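PDB 3F8H: putative polyketide cyclase from Silicibacter sp. TM1040, which is of unknown function but belongs to the SnoaL-like family and may act as a polyketide cyclase on a substrate not yet identified. Local coordinates for residues 70-75 with 102-107; 76-81 with 94-99; 121-126 with 135-140. One frame throughout, in Å; residues are numbered along the deposited sequence.

All three contacts lie on one mixed beta sheet. Contact 1 joins the 102-107 loop to the point where helix 60-73 runs into strand 74-85; contact 2, nested inside the stretch of chain that contact 1 closes, pairs strand 74-85 with 91-102, and contact 3 pairs 115-128 with 131-139. The centres of contacts 2 and 3 are about 12 Å apart, and Y96 OH meets S123 OG at 2.6 Å, probably as a hydrogen bond. Contacts 1 and 2 are about 17 Å apart between centres. Diols, probably from the crystallisation liquor, bind near Y96, T137 and E76, consistent with a pocket on the face that carries Y96 and T137. Contacts 2 and 3 also reach the second subunit.

Contact 1: residues 70-75 with 102-107; sequences MSHCYK and YLATDE
C73 O, at the end of helix 60-73, accepts two backbone hydrogens from the facing loop, from L103 N at 2.7 Å and A104 N at 3.1 Å. Both come from the same face of the carbonyl plane, so this one oxygen grips the chain just where it leaves strand 91-102. Next to it the rings of Y74 and Y102 run alongside each other, their planes only 13° apart but so far offset that little of one lies over the other; the touch is CE1 of Y74 against CD1 of Y102 at 3.6 Å. Y74 OH then gives its hydrogen to D106 OD2 at 2.9 Å, on the anti lone pair, with the carboxylate turned 69° from the ring. The methyl of A104 sits over a face of the H72 ring as a CH-pi contact, 3.8 Å from CB to the ring centroid. The H72 side chain is turned so that CG stands opposite its own N (chi1 173°), which carries the ring out to that methyl, and a water links NE2 to T105 O.

A second shell fixes these groups: D106 N donates to Y102 OH at 3.0 Å, that hydroxyl also bonds P110 O, and D106 OD1 is held by H69 NE2. Y74 and Y102 both rest on Y117 of strand 115-128, W144 of helix 141-149 meets Y102 edge-to-face, and K75 carries the pairing on to T101 as strand 74-85 begins.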
HETATM    1  N   MSE A  70      -7.462  -4.482  18.363  1.00 42.34           N
HETATM    2  CA  MSE A  70      -6.264  -5.121  17.821  1.00 43.54           C
HETATM    3  C   MSE A  70      -5.449  -5.769  18.909  1.00 43.19           C
HETATM    4  O   MSE A  70      -4.832  -6.817  18.737  1.00 41.55           O
HETATM    5  CB  MSE A  70      -5.366  -4.154  17.083  1.00 44.61           C
HETATM    6  CG  MSE A  70      -5.770  -3.888  15.646  1.00 55.77           C
HETATM    7 SE   MSE A  70      -4.239  -3.134  14.674  0.75 67.17          SE
HETATM    8  CE  MSE A  70      -3.271  -4.839  14.319  1.00 63.08           C
ATOM      9  N   SER A  71      -5.486  -5.109  20.047  1.00 43.12           N
ATOM     10  CA  SER A  71      -4.679  -5.474  21.208  1.00 44.75           C
ATOM     11  C   SER A  71      -5.114  -6.840  21.735  1.00 44.71           C
ATOM     12  O   SER A  71      -4.330  -7.680  22.231  1.00 43.76           O
ATOM     13  CB  SER A  71      -4.855  -4.376  22.265  1.00 44.90           C
ATOM     14  OG  SER A  71      -3.987  -4.611  23.310  1.00 54.24           O
ATOM     15  N   HIS A  72      -6.396  -7.071  21.535  1.00 42.77           N
ATOM     16  CA  HIS A  72      -7.031  -8.295  21.969  1.00 42.89           C
ATOM     17  C   HIS A  72      -6.706  -9.438  21.003  1.00 41.20           C
ATOM     18  O   HIS A  72      -6.389 -10.521  21.399  1.00 38.45           O
ATOM     19  CB  HIS A  72      -8.560  -8.111  22.021  1.00 42.89           C
ATOM     20  CG  HIS A  72      -9.318  -9.368  22.295  1.00 45.93           C
ATOM     21  ND1 HIS A  72      -9.328  -9.978  23.530  1.00 47.26           N
ATOM     22  CD2 HIS A  72     -10.144 -10.097  21.508  1.00 43.41           C
ATOM     23  CE1 HIS A  72     -10.095 -11.053  23.481  1.00 45.12           C
ATOM     24  NE2 HIS A  72     -10.614 -11.138  22.269  1.00 46.05           N
ATOM     25  N   CYS A  73      -6.732  -9.139  19.725  1.00 41.16           N
ATOM     26  CA  CYS A  73      -6.598 -10.194  18.718  1.00 43.52           C
ATOM     27  C   CYS A  73      -5.190 -10.546  18.296  1.00 44.11           C
ATOM     28  O   CYS A  73      -4.916 -11.691  17.928  1.00 44.76           O
ATOM     29  CB  CYS A  73      -7.368  -9.826  17.468  1.00 43.31           C
ATOM     30  SG  CYS A  73      -9.153  -9.679  17.668  1.00 48.44           S
ATOM     31  N   TYR A  74      -4.314  -9.556  18.342  1.00 43.95           N
ATOM     32  CA  TYR A  74      -2.959  -9.711  17.795  1.00 44.20           C
ATOM     33  C   TYR A  74      -1.870  -9.098  18.619  1.00 43.90           C
ATOM     34  O   TYR A  74      -2.068  -8.087  19.269  1.00 42.52           O
ATOM     35  CB  TYR A  74      -2.831  -8.994  16.431  1.00 43.69           C
ATOM     36  CG  TYR A  74      -3.953  -9.242  15.463  1.00 45.71           C
ATOM     37  CD1 TYR A  74      -3.973 -10.368  14.670  1.00 44.73           C
ATOM     38  CD2 TYR A  74      -4.995  -8.344  15.342  1.00 46.13           C
ATOM     39  CE1 TYR A  74      -5.011 -10.603  13.809  1.00 45.48           C
ATOM     40  CE2 TYR A  74      -6.049  -8.590  14.504  1.00 44.50           C
ATOM     41  CZ  TYR A  74      -6.043  -9.725  13.732  1.00 44.99           C
ATOM     42  OH  TYR A  74      -7.070  -9.987  12.863  1.00 45.49           O
ATOM     43  N   LYS A  75      -0.707  -9.734  18.551  1.00 43.95           N
ATOM     44  CA  LYS A  75       0.528  -9.127  19.070  1.00 44.86           C
ATOM     45  C   LYS A  75       1.502  -9.099  17.910  1.00 44.08           C
ATOM     46  O   LYS A  75       1.864 -10.145  17.387  1.00 44.70           O
ATOM     47  CB  LYS A  75       1.135  -9.896  20.229  1.00 46.30           C
ATOM     48  CG  LYS A  75       2.450  -9.251  20.723  1.00 51.16           C
ATOM     49  CD  LYS A  75       2.310  -7.705  21.027  1.00 60.41           C
ATOM     50  CE  LYS A  75       3.672  -7.031  21.435  1.00 60.14           C
ATOM     51  NZ  LYS A  75       3.629  -5.559  21.748  1.00 59.37           N
ATOM     52  N   TYR A 102      -1.357 -14.603  16.361  1.00 40.41           N
ATOM     53  CA  TYR A 102      -2.828 -14.454  16.346  1.00 39.93           C
ATOM     54  C   TYR A 102      -3.351 -15.017  17.655  1.00 40.46           C
ATOM     55  O   TYR A 102      -3.397 -16.248  17.884  1.00 41.84           O
ATOM     56  CB  TYR A 102      -3.379 -15.103  15.087  1.00 40.20           C
ATOM     57  CG  TYR A 102      -4.839 -14.913  14.783  1.00 41.45           C
ATOM     58  CD1 TYR A 102      -5.545 -13.813  15.229  1.00 44.17           C
ATOM     59  CD2 TYR A 102      -5.486 -15.805  13.952  1.00 41.29           C
ATOM     60  CE1 TYR A 102      -6.885 -13.643  14.880  1.00 43.64           C
ATOM     61  CE2 TYR A 102      -6.793 -15.662  13.621  1.00 42.48           C
ATOM     62  CZ  TYR A 102      -7.502 -14.587  14.070  1.00 46.90           C
ATOM     63  OH  TYR A 102      -8.829 -14.480  13.686  1.00 44.27           O
ATOM     64  N   LEU A 103      -3.698 -14.071  18.527  1.00 41.07           N
ATOM     65  CA  LEU A 103      -4.073 -14.335  19.930  1.00 40.58           C
ATOM     66  C   LEU A 103      -5.520 -14.684  20.156  1.00 40.60           C
ATOM     67  O   LEU A 103      -5.837 -15.568  20.930  1.00 39.66           O
ATOM     68  CB  LEU A 103      -3.770 -13.108  20.794  1.00 40.70           C
ATOM     69  CG  LEU A 103      -2.356 -12.519  20.765  1.00 42.64           C
ATOM     70  CD1 LEU A 103      -2.339 -11.225  21.578  1.00 39.54           C
ATOM     71  CD2 LEU A 103      -1.354 -13.549  21.286  1.00 43.06           C
ATOM     72  N   ALA A 104      -6.396 -13.947  19.500  1.00 40.88           N
ATOM     73  CA  ALA A 104      -7.830 -14.173  19.642  1.00 41.43           C
ATOM     74  C   ALA A 104      -8.556 -13.888  18.360  1.00 41.14           C
ATOM     75  O   ALA A 104      -8.187 -13.015  17.611  1.00 41.67           O
ATOM     76  CB  ALA A 104      -8.411 -13.339  20.827  1.00 41.29           C
ATOM     77  N   THR A 105      -9.604 -14.641  18.113  1.00 42.21           N
ATOM     78  CA  THR A 105     -10.320 -14.560  16.838  1.00 43.56           C
ATOM     79  C   THR A 105     -10.931 -13.216  16.518  1.00 46.29           C
ATOM     80  O   THR A 105     -11.602 -12.583  17.342  1.00 47.39           O
ATOM     81  CB  THR A 105     -11.391 -15.656  16.744  1.00 43.27           C
ATOM     82  OG1 THR A 105     -10.772 -16.922  16.972  1.00 42.34           O
ATOM     83  CG2 THR A 105     -12.077 -15.666  15.376  1.00 42.56           C
ATOM     84  N   ASP A 106     -10.641 -12.772  15.306  1.00 45.98           N
ATOM     85  CA  ASP A 106     -11.168 -11.513  14.784  1.00 48.30           C
ATOM     86  C   ASP A 106     -12.324 -11.871  13.861  1.00 51.75           C
ATOM     87  O   ASP A 106     -12.169 -12.616  12.894  1.00 53.06           O
ATOM     88  CB  ASP A 106     -10.093 -10.761  14.035  1.00 47.67           C
ATOM     89  CG  ASP A 106     -10.417  -9.294  13.846  1.00 49.90           C
ATOM     90  OD1 ASP A 106     -11.506  -8.813  14.221  1.00 50.84           O
ATOM     91  OD2 ASP A 106      -9.545  -8.592  13.315  1.00 50.96           O
ATOM     92  N   GLU A 107     -13.495 -11.370  14.217  1.00 53.93           N
ATOM     93  CA  GLU A 107     -14.752 -11.673  13.509  1.00 54.33           C
ATOM     94  C   GLU A 107     -14.625 -11.770  12.007  1.00 54.14           C
ATOM     95  O   GLU A 107     -14.336 -10.799  11.317  1.00 54.94           O
ATOM     96  CB  GLU A 107     -15.820 -10.615  13.839  1.00 55.80           C
TER
HETATM   97  O   HOH W   1     -11.968 -12.912  19.981  1.00 45.51           O

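Contact 2: residues 76-81 with 94-99; sequences EELTDM and AEYTVN
The amide of N99 bridges two residues of the facing strand: ND2 donates to E77 O and to T79 OG1, both at 3.0 Å and both close to the amide plane. E77 O already accepts N99 N, and the side-chain donor comes in 43° above the carbonyl plane. Replacing N99 with a leucine would probably leave T79 OG1 without this donor and cost E77 O its second bond. T79 turns OG1 to the amide by setting it between its own backbone N and carbonyl carbon (chi1 55°).

The strands form an antiparallel hairpin of the SnoaL-like sheet, with E77-N99 and T79-T97 as hydrogen-bonded pairs and L78-V98 the non-hydrogen-bonded pair between them. Beyond T79 the chain turns a corner at D80, whose OD2 receives T97 OG1 at 2.8 Å on its anti lone pair.

L78 and V98 share the other face, where CD2 of L78 meets CG2 of V98 at 3.8 Å. CD2 also reaches the Y96 ring, beside which selenomethionine M81 makes an oblique Met-aromatic contact, SE 4.9 Å from the Y96 ring centroid; its CE packs on Y96 CB. F28 of helix 23-33 packs on L78, Y96 and M81, while E95 makes salt bridges to R91 and R134, both of the second subunit.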
ATOM      1  N   GLU A  76       1.938  -7.900  17.552  1.00 42.98           N
ATOM      2  CA  GLU A  76       2.785  -7.701  16.396  1.00 45.10           C
ATOM      3  C   GLU A  76       3.910  -6.731  16.628  1.00 45.11           C
ATOM      4  O   GLU A  76       3.815  -5.807  17.432  1.00 44.65           O
ATOM      5  CB  GLU A  76       1.963  -7.095  15.237  1.00 47.17           C
ATOM      6  CG  GLU A  76       0.702  -7.798  14.912  1.00 52.92           C
ATOM      7  CD  GLU A  76      -0.009  -7.227  13.695  1.00 51.96           C
ATOM      8  OE1 GLU A  76       0.061  -6.002  13.441  1.00 49.96           O
ATOM      9  OE2 GLU A  76      -0.675  -8.038  13.011  1.00 53.46           O
ATOM     10  N   GLU A  77       4.988  -6.980  15.901  1.00 43.19           N
ATOM     11  CA  GLU A  77       6.111  -6.055  15.847  1.00 44.44           C
ATOM     12  C   GLU A  77       6.434  -5.742  14.382  1.00 43.35           C
ATOM     13  O   GLU A  77       6.363  -6.588  13.486  1.00 43.99           O
ATOM     14  CB  GLU A  77       7.322  -6.592  16.607  1.00 44.68           C
ATOM     15  CG  GLU A  77       7.093  -6.670  18.126  1.00 54.39           C
ATOM     16  CD  GLU A  77       6.928  -5.273  18.760  1.00 59.04           C
ATOM     17  OE1 GLU A  77       7.625  -4.346  18.304  1.00 63.57           O
ATOM     18  OE2 GLU A  77       6.145  -5.115  19.727  1.00 59.19           O
ATOM     19  N   LEU A  78       6.777  -4.499  14.144  1.00 42.75           N
ATOM     20  CA  LEU A  78       7.072  -4.039  12.801  1.00 42.80           C
ATOM     21  C   LEU A  78       8.567  -3.848  12.644  1.00 44.26           C
ATOM     22  O   LEU A  78       9.224  -3.232  13.501  1.00 46.40           O
ATOM     23  CB  LEU A  78       6.355  -2.739  12.543  1.00 43.61           C
ATOM     24  CG  LEU A  78       4.873  -2.628  12.939  1.00 46.03           C
ATOM     25  CD1 LEU A  78       4.359  -1.181  12.661  1.00 45.57           C
ATOM     26  CD2 LEU A  78       4.019  -3.650  12.241  1.00 40.29           C
ATOM     27  N   THR A  79       9.099  -4.402  11.559  1.00 41.90           N
ATOM     28  CA  THR A  79      10.526  -4.333  11.255  1.00 41.18           C
ATOM     29  C   THR A  79      10.729  -3.907   9.816  1.00 42.01           C
ATOM     30  O   THR A  79       9.763  -3.777   9.077  1.00 42.38           O
ATOM     31  CB  THR A  79      11.191  -5.688  11.474  1.00 42.97           C
ATOM     32  OG1 THR A  79      10.501  -6.703  10.705  1.00 42.33           O
ATOM     33  CG2 THR A  79      11.171  -6.061  12.961  1.00 40.08           C
ATOM     34  N   ASP A  80      11.980  -3.631   9.460  1.00 41.13           N
ATOM     35  CA  ASP A  80      12.357  -3.235   8.094  1.00 43.21           C
ATOM     36  C   ASP A  80      11.568  -2.027   7.605  1.00 43.52           C
ATOM     37  O   ASP A  80      11.154  -1.957   6.482  1.00 41.38           O
ATOM     38  CB  ASP A  80      12.037  -4.357   7.121  1.00 43.88           C
ATOM     39  CG  ASP A  80      12.700  -5.663   7.505  1.00 49.71           C
ATOM     40  OD1 ASP A  80      13.908  -5.645   7.873  1.00 50.68           O
ATOM     41  OD2 ASP A  80      11.988  -6.692   7.441  1.00 53.69           O
HETATM   42  N   MSE A  81      11.397  -1.080   8.490  1.00 43.89           N
HETATM   43  CA  MSE A  81      10.564   0.089   8.230  1.00 44.53           C
HETATM   44  C   MSE A  81      11.260   1.072   7.283  1.00 42.89           C
HETATM   45  O   MSE A  81      12.382   1.449   7.519  1.00 41.96           O
HETATM   46  CB  MSE A  81      10.253   0.720   9.617  1.00 46.08           C
HETATM   47  CG  MSE A  81       9.663   2.091   9.648  1.00 52.11           C
HETATM   48 SE   MSE A  81       7.818   1.985   9.173  0.75 51.52          SE
HETATM   49  CE  MSE A  81       7.201   0.596  10.523  1.00 44.03           C
ATOM     50  N   ALA A  94       4.681   4.405   4.218  1.00 42.81           N
ATOM     51  CA  ALA A  94       5.613   3.547   4.924  1.00 43.38           C
ATOM     52  C   ALA A  94       5.435   2.134   4.466  1.00 41.97           C
ATOM     53  O   ALA A  94       4.312   1.666   4.272  1.00 40.42           O
ATOM     54  CB  ALA A  94       5.389   3.651   6.430  1.00 44.11           C
ATOM     55  N   GLU A  95       6.563   1.469   4.293  1.00 39.85           N
ATOM     56  CA  GLU A  95       6.581   0.049   3.932  1.00 38.59           C
ATOM     57  C   GLU A  95       7.360  -0.688   5.011  1.00 39.29           C
ATOM     58  O   GLU A  95       8.398  -0.219   5.513  1.00 38.57           O
ATOM     59  CB  GLU A  95       7.206  -0.193   2.563  1.00 39.13           C
ATOM     60  CG  GLU A  95       6.803  -1.567   2.062  1.00 43.46           C
ATOM     61  CD  GLU A  95       7.363  -1.936   0.700  1.00 44.22           C
ATOM     62  OE1 GLU A  95       8.370  -1.350   0.232  1.00 42.67           O
ATOM     63  OE2 GLU A  95       6.785  -2.839   0.105  1.00 46.12           O
ATOM     64  N   TYR A  96       6.846  -1.837   5.411  1.00 38.21           N
ATOM     65  CA  TYR A  96       7.452  -2.562   6.528  1.00 38.75           C
ATOM     66  C   TYR A  96       6.992  -4.013   6.552  1.00 39.43           C
ATOM     67  O   TYR A  96       6.128  -4.433   5.781  1.00 39.34           O
ATOM     68  CB  TYR A  96       7.109  -1.857   7.853  1.00 37.02           C
ATOM     69  CG  TYR A  96       5.633  -1.512   7.975  1.00 40.69           C
ATOM     70  CD1 TYR A  96       5.159  -0.337   7.470  1.00 38.94           C
ATOM     71  CD2 TYR A  96       4.715  -2.398   8.549  1.00 39.61           C
ATOM     72  CE1 TYR A  96       3.794  -0.025   7.517  1.00 44.07           C
ATOM     73  CE2 TYR A  96       3.371  -2.105   8.602  1.00 42.21           C
ATOM     74  CZ  TYR A  96       2.910  -0.910   8.078  1.00 44.20           C
ATOM     75  OH  TYR A  96       1.567  -0.589   8.121  1.00 40.78           O
ATOM     76  N   THR A  97       7.598  -4.725   7.480  1.00 39.05           N
ATOM     77  CA  THR A  97       7.343  -6.141   7.744  1.00 41.87           C
ATOM     78  C   THR A  97       6.627  -6.330   9.078  1.00 43.14           C
ATOM     79  O   THR A  97       7.049  -5.839  10.112  1.00 43.06           O
ATOM     80  CB  THR A  97       8.636  -6.981   7.758  1.00 42.05           C
ATOM     81  OG1 THR A  97       9.307  -6.813   6.502  1.00 42.22           O
ATOM     82  CG2 THR A  97       8.322  -8.518   7.987  1.00 40.66           C
ATOM     83  N   VAL A  98       5.484  -6.983   8.987  1.00 42.66           N
ATOM     84  CA  VAL A  98       4.681  -7.325  10.151  1.00 42.48           C
ATOM     85  C   VAL A  98       4.972  -8.749  10.594  1.00 44.15           C
ATOM     86  O   VAL A  98       4.841  -9.693   9.816  1.00 45.35           O
ATOM     87  CB  VAL A  98       3.180  -7.252   9.847  1.00 42.29           C
ATOM     88  CG1 VAL A  98       2.390  -7.662  11.090  1.00 44.86           C
ATOM     89  CG2 VAL A  98       2.790  -5.814   9.340  1.00 36.00           C
ATOM     90  N   ASN A  99       5.397  -8.858  11.848  1.00 42.41           N
ATOM     91  CA  ASN A  99       5.661 -10.120  12.516  1.00 43.93           C
ATOM     92  C   ASN A  99       4.706 -10.241  13.690  1.00 43.74           C
ATOM     93  O   ASN A  99       4.725  -9.389  14.565  1.00 45.24           O
ATOM     94  CB  ASN A  99       7.065 -10.134  13.094  1.00 44.61           C
ATOM     95  CG  ASN A  99       8.104  -9.664  12.114  1.00 52.07           C
ATOM     96  OD1 ASN A  99       8.703 -10.508  11.428  1.00 43.43           O
ATOM     97  ND2 ASN A  99       8.300  -8.303  11.995  1.00 44.64           N
TER

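Contact 3: residues 121-126 with 135-140; sequences AGSFFD and VTTYYN. With ACT (acetate ion), chain G.
F124 and Y138 project from the same face of the sheet and cross at about a right angle: CD2 of F124 abuts the edge of the Y138 ring, 3.8 Å from its CE2. The two rings are diagonal neighbours: F124 is paired with T136, and Y138 with G122. Having no side chain, G122 puts no bump beside the tyrosine, whose CB comes 3.9 Å from G122 O. The backbones close tightly here, with a short bond of 2.6 Å from Y138 N to G122 O.

The other face mixes small and large side chains. V135, in one of its two conformers, lays CG2 against the CD2-CE2 side of the F125 ring, a contact doubtful as a fixed one. S123 and T137 both set their hydroxyl oxygens anti to the carbonyl carbon (chi1 -62° and -66°), bringing OG and OG1 to a 2.7 Å hydrogen bond, and S123 OG also bonds Y96 OH. A121 CB fits against Y139 CB at 4.0 Å, while an acetate, probably from the crystallisation liquor, has its methyl over one face of the Y139 ring.

F124 meets F124 of the second subunit, and Y138 packs on Y139 of that chain. An antiparallel hairpin with one face at the subunit interface and the other towards helix 23-33 fits the cone-like alpha+beta fold of SnoaL-like proteins.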
ATOM      1  N   ALA A 121       3.580  -5.167   4.573  1.00 39.61           N
ATOM      2  CA  ALA A 121       2.452  -4.262   4.595  1.00 39.10           C
ATOM      3  C   ALA A 121       2.944  -2.894   4.226  1.00 40.82           C
ATOM      4  O   ALA A 121       4.164  -2.577   4.227  1.00 42.33           O
ATOM      5  CB  ALA A 121       1.727  -4.214   5.987  1.00 37.80           C
ATOM      6  N   GLY A 122       1.963  -2.103   3.860  1.00 41.01           N
ATOM      7  CA  GLY A 122       2.167  -0.703   3.510  1.00 42.85           C
ATOM      8  C   GLY A 122       1.054   0.216   3.980  1.00 43.69           C
ATOM      9  O   GLY A 122      -0.153  -0.129   3.946  1.00 43.95           O
ATOM     10  N   SER A 123       1.473   1.413   4.395  1.00 43.34           N
ATOM     11  CA  SER A 123       0.544   2.445   4.844  1.00 41.32           C
ATOM     12  C   SER A 123       0.769   3.790   4.163  1.00 41.90           C
ATOM     13  O   SER A 123       1.884   4.168   3.822  1.00 39.33           O
ATOM     14  CB  SER A 123       0.653   2.652   6.358  1.00 40.36           C
ATOM     15  OG  SER A 123       0.318   1.491   7.131  1.00 43.01           O
ATOM     16  N   PHE A 124      -0.344   4.478   3.960  1.00 40.15           N
ATOM     17  CA  PHE A 124      -0.346   5.825   3.401  1.00 38.28           C
ATOM     18  C   PHE A 124      -1.067   6.760   4.349  1.00 38.48           C
ATOM     19  O   PHE A 124      -2.054   6.396   5.000  1.00 40.20           O
ATOM     20  CB  PHE A 124      -0.987   5.839   2.038  1.00 39.51           C
ATOM     21  CG  PHE A 124      -0.243   5.023   1.024  1.00 41.58           C
ATOM     22  CD1 PHE A 124       0.847   5.566   0.329  1.00 44.31           C
ATOM     23  CD2 PHE A 124      -0.569   3.687   0.809  1.00 43.23           C
ATOM     24  CE1 PHE A 124       1.550   4.777  -0.611  1.00 40.39           C
ATOM     25  CE2 PHE A 124       0.144   2.905  -0.122  1.00 44.84           C
ATOM     26  CZ  PHE A 124       1.185   3.428  -0.811  1.00 42.36           C
ATOM     27  N   PHE A 125      -0.533   7.974   4.420  1.00 37.39           N
ATOM     28  CA  PHE A 125      -1.002   8.991   5.353  1.00 37.31           C
ATOM     29  C   PHE A 125      -1.128  10.364   4.743  1.00 38.17           C
ATOM     30  O   PHE A 125      -0.391  10.741   3.820  1.00 38.81           O
ATOM     31  CB  PHE A 125       0.008   9.181   6.521  1.00 37.18           C
ATOM     32  CG  PHE A 125       0.380   7.921   7.247  1.00 37.06           C
ATOM     33  CD1 PHE A 125       1.415   7.122   6.795  1.00 40.39           C
ATOM     34  CD2 PHE A 125      -0.283   7.562   8.406  1.00 39.12           C
ATOM     35  CE1 PHE A 125       1.789   5.969   7.472  1.00 41.41           C
ATOM     36  CE2 PHE A 125       0.051   6.405   9.070  1.00 41.54           C
ATOM     37  CZ  PHE A 125       1.093   5.599   8.611  1.00 40.75           C
ATOM     38  N   ASP A 126      -2.079  11.091   5.300  1.00 38.24           N
ATOM     39  CA  ASP A 126      -2.176  12.529   5.093  1.00 39.88           C
ATOM     40  C   ASP A 126      -1.833  13.145   6.467  1.00 40.25           C
ATOM     41  O   ASP A 126      -2.120  12.586   7.511  1.00 37.43           O
ATOM     42  CB  ASP A 126      -3.554  13.043   4.737  1.00 40.31           C
ATOM     43  CG  ASP A 126      -4.109  12.518   3.418  1.00 46.69           C
ATOM     44  OD1 ASP A 126      -3.380  12.066   2.539  1.00 48.95           O
ATOM     45  OD2 ASP A 126      -5.361  12.582   3.275  1.00 57.02           O
ATOM     46  N   VAL A 135      -5.155   7.761   7.631  1.00 41.97           N
ATOM     47  CA  VAL A 135      -4.397   6.514   7.715  0.50 42.86           C
ATOM     48  C   VAL A 135      -5.074   5.424   6.908  1.00 42.31           C
ATOM     49  O   VAL A 135      -6.243   5.133   7.144  1.00 41.27           O
ATOM     50  CB  VAL A 135      -4.368   5.955   9.178  0.50 44.37           C
ATOM     51  CG1 VAL A 135      -3.815   4.539   9.201  0.50 44.66           C
ATOM     52  CG2 VAL A 135      -3.594   6.846  10.105  0.50 48.28           C
ATOM     53  N   THR A 136      -4.342   4.850   5.958  1.00 42.77           N
ATOM     54  CA  THR A 136      -4.801   3.687   5.172  1.00 43.54           C
ATOM     55  C   THR A 136      -3.682   2.662   5.175  1.00 43.14           C
ATOM     56  O   THR A 136      -2.544   2.997   5.000  1.00 44.07           O
ATOM     57  CB  THR A 136      -5.178   3.965   3.688  1.00 46.07           C
ATOM     58  OG1 THR A 136      -5.940   5.179   3.563  1.00 49.96           O
ATOM     59  CG2 THR A 136      -6.023   2.813   3.188  1.00 48.59           C
ATOM     60  N   THR A 137      -4.038   1.399   5.391  1.00 42.46           N
ATOM     61  CA  THR A 137      -3.061   0.309   5.463  1.00 42.24           C
ATOM     62  C   THR A 137      -3.466  -0.823   4.569  1.00 40.87           C
ATOM     63  O   THR A 137      -4.644  -1.177   4.471  1.00 39.48           O
ATOM     64  CB  THR A 137      -2.859  -0.119   6.914  1.00 43.43           C
ATOM     65  OG1 THR A 137      -2.243   0.982   7.630  1.00 45.66           O
ATOM     66  CG2 THR A 137      -1.942  -1.355   7.002  1.00 42.41           C
ATOM     67  N   TYR A 138      -2.493  -1.321   3.833  1.00 39.02           N
ATOM     68  CA  TYR A 138      -2.733  -2.434   2.918  1.00 40.08           C
ATOM     69  C   TYR A 138      -1.801  -3.582   3.204  1.00 39.98           C
ATOM     70  O   TYR A 138      -0.650  -3.420   3.677  1.00 40.47           O
ATOM     71  CB  TYR A 138      -2.474  -2.009   1.478  1.00 39.27           C
ATOM     72  CG  TYR A 138      -3.313  -0.883   0.928  1.00 43.32           C
ATOM     73  CD1 TYR A 138      -4.605  -1.100   0.487  1.00 42.20           C
ATOM     74  CD2 TYR A 138      -2.754   0.360   0.721  1.00 44.11           C
ATOM     75  CE1 TYR A 138      -5.342  -0.082  -0.060  1.00 41.68           C
ATOM     76  CE2 TYR A 138      -3.472   1.381   0.184  1.00 45.62           C
ATOM     77  CZ  TYR A 138      -4.770   1.170  -0.193  1.00 46.73           C
ATOM     78  OH  TYR A 138      -5.454   2.202  -0.759  1.00 46.14           O
ATOM     79  N   TYR A 139      -2.294  -4.749   2.876  1.00 38.77           N
ATOM     80  CA  TYR A 139      -1.492  -5.985   2.980  1.00 39.72           C
ATOM     81  C   TYR A 139      -2.203  -7.092   2.245  1.00 39.76           C
ATOM     82  O   TYR A 139      -3.398  -6.968   1.883  1.00 41.24           O
ATOM     83  CB  TYR A 139      -1.246  -6.337   4.454  1.00 39.29           C
ATOM     84  CG  TYR A 139      -2.551  -6.541   5.149  1.00 41.27           C
ATOM     85  CD1 TYR A 139      -3.140  -7.797   5.172  1.00 48.56           C
ATOM     86  CD2 TYR A 139      -3.216  -5.487   5.740  1.00 46.62           C
ATOM     87  CE1 TYR A 139      -4.350  -8.005   5.759  1.00 53.07           C
ATOM     88  CE2 TYR A 139      -4.452  -5.679   6.337  1.00 53.26           C
ATOM     89  CZ  TYR A 139      -5.005  -6.943   6.334  1.00 56.55           C
ATOM     90  OH  TYR A 139      -6.206  -7.168   6.926  1.00 66.43           O
ATOM     91  N   ASN A 140      -1.467  -8.159   1.974  1.00 40.66           N
ATOM     92  CA  ASN A 140      -2.035  -9.338   1.281  1.00 40.75           C
ATOM     93  C   ASN A 140      -2.842 -10.194   2.242  1.00 41.69           C
ATOM     94  O   ASN A 140      -2.318 -11.076   2.933  1.00 41.01           O
ATOM     95  CB  ASN A 140      -0.951 -10.139   0.550  1.00 37.19           C
ATOM     96  CG  ASN A 140      -1.525 -11.130  -0.458  1.00 41.55           C
ATOM     97  OD1 ASN A 140      -2.614 -11.669  -0.257  1.00 41.90           O
ATOM     98  ND2 ASN A 140      -0.763 -11.410  -1.530  1.00 40.04           N
TER
HETATM   99  C   ACT G 136      -6.177  -4.632   2.580  1.00 52.37           C
HETATM  100  O   ACT G 136      -5.355  -4.387   1.644  1.00 49.60           O
HETATM  101  OXT ACT G 136      -6.447  -3.665   3.390  1.00 55.37           O
HETATM  102  CH3 ACT G 136      -6.805  -5.993   2.736  1.00 50.14           C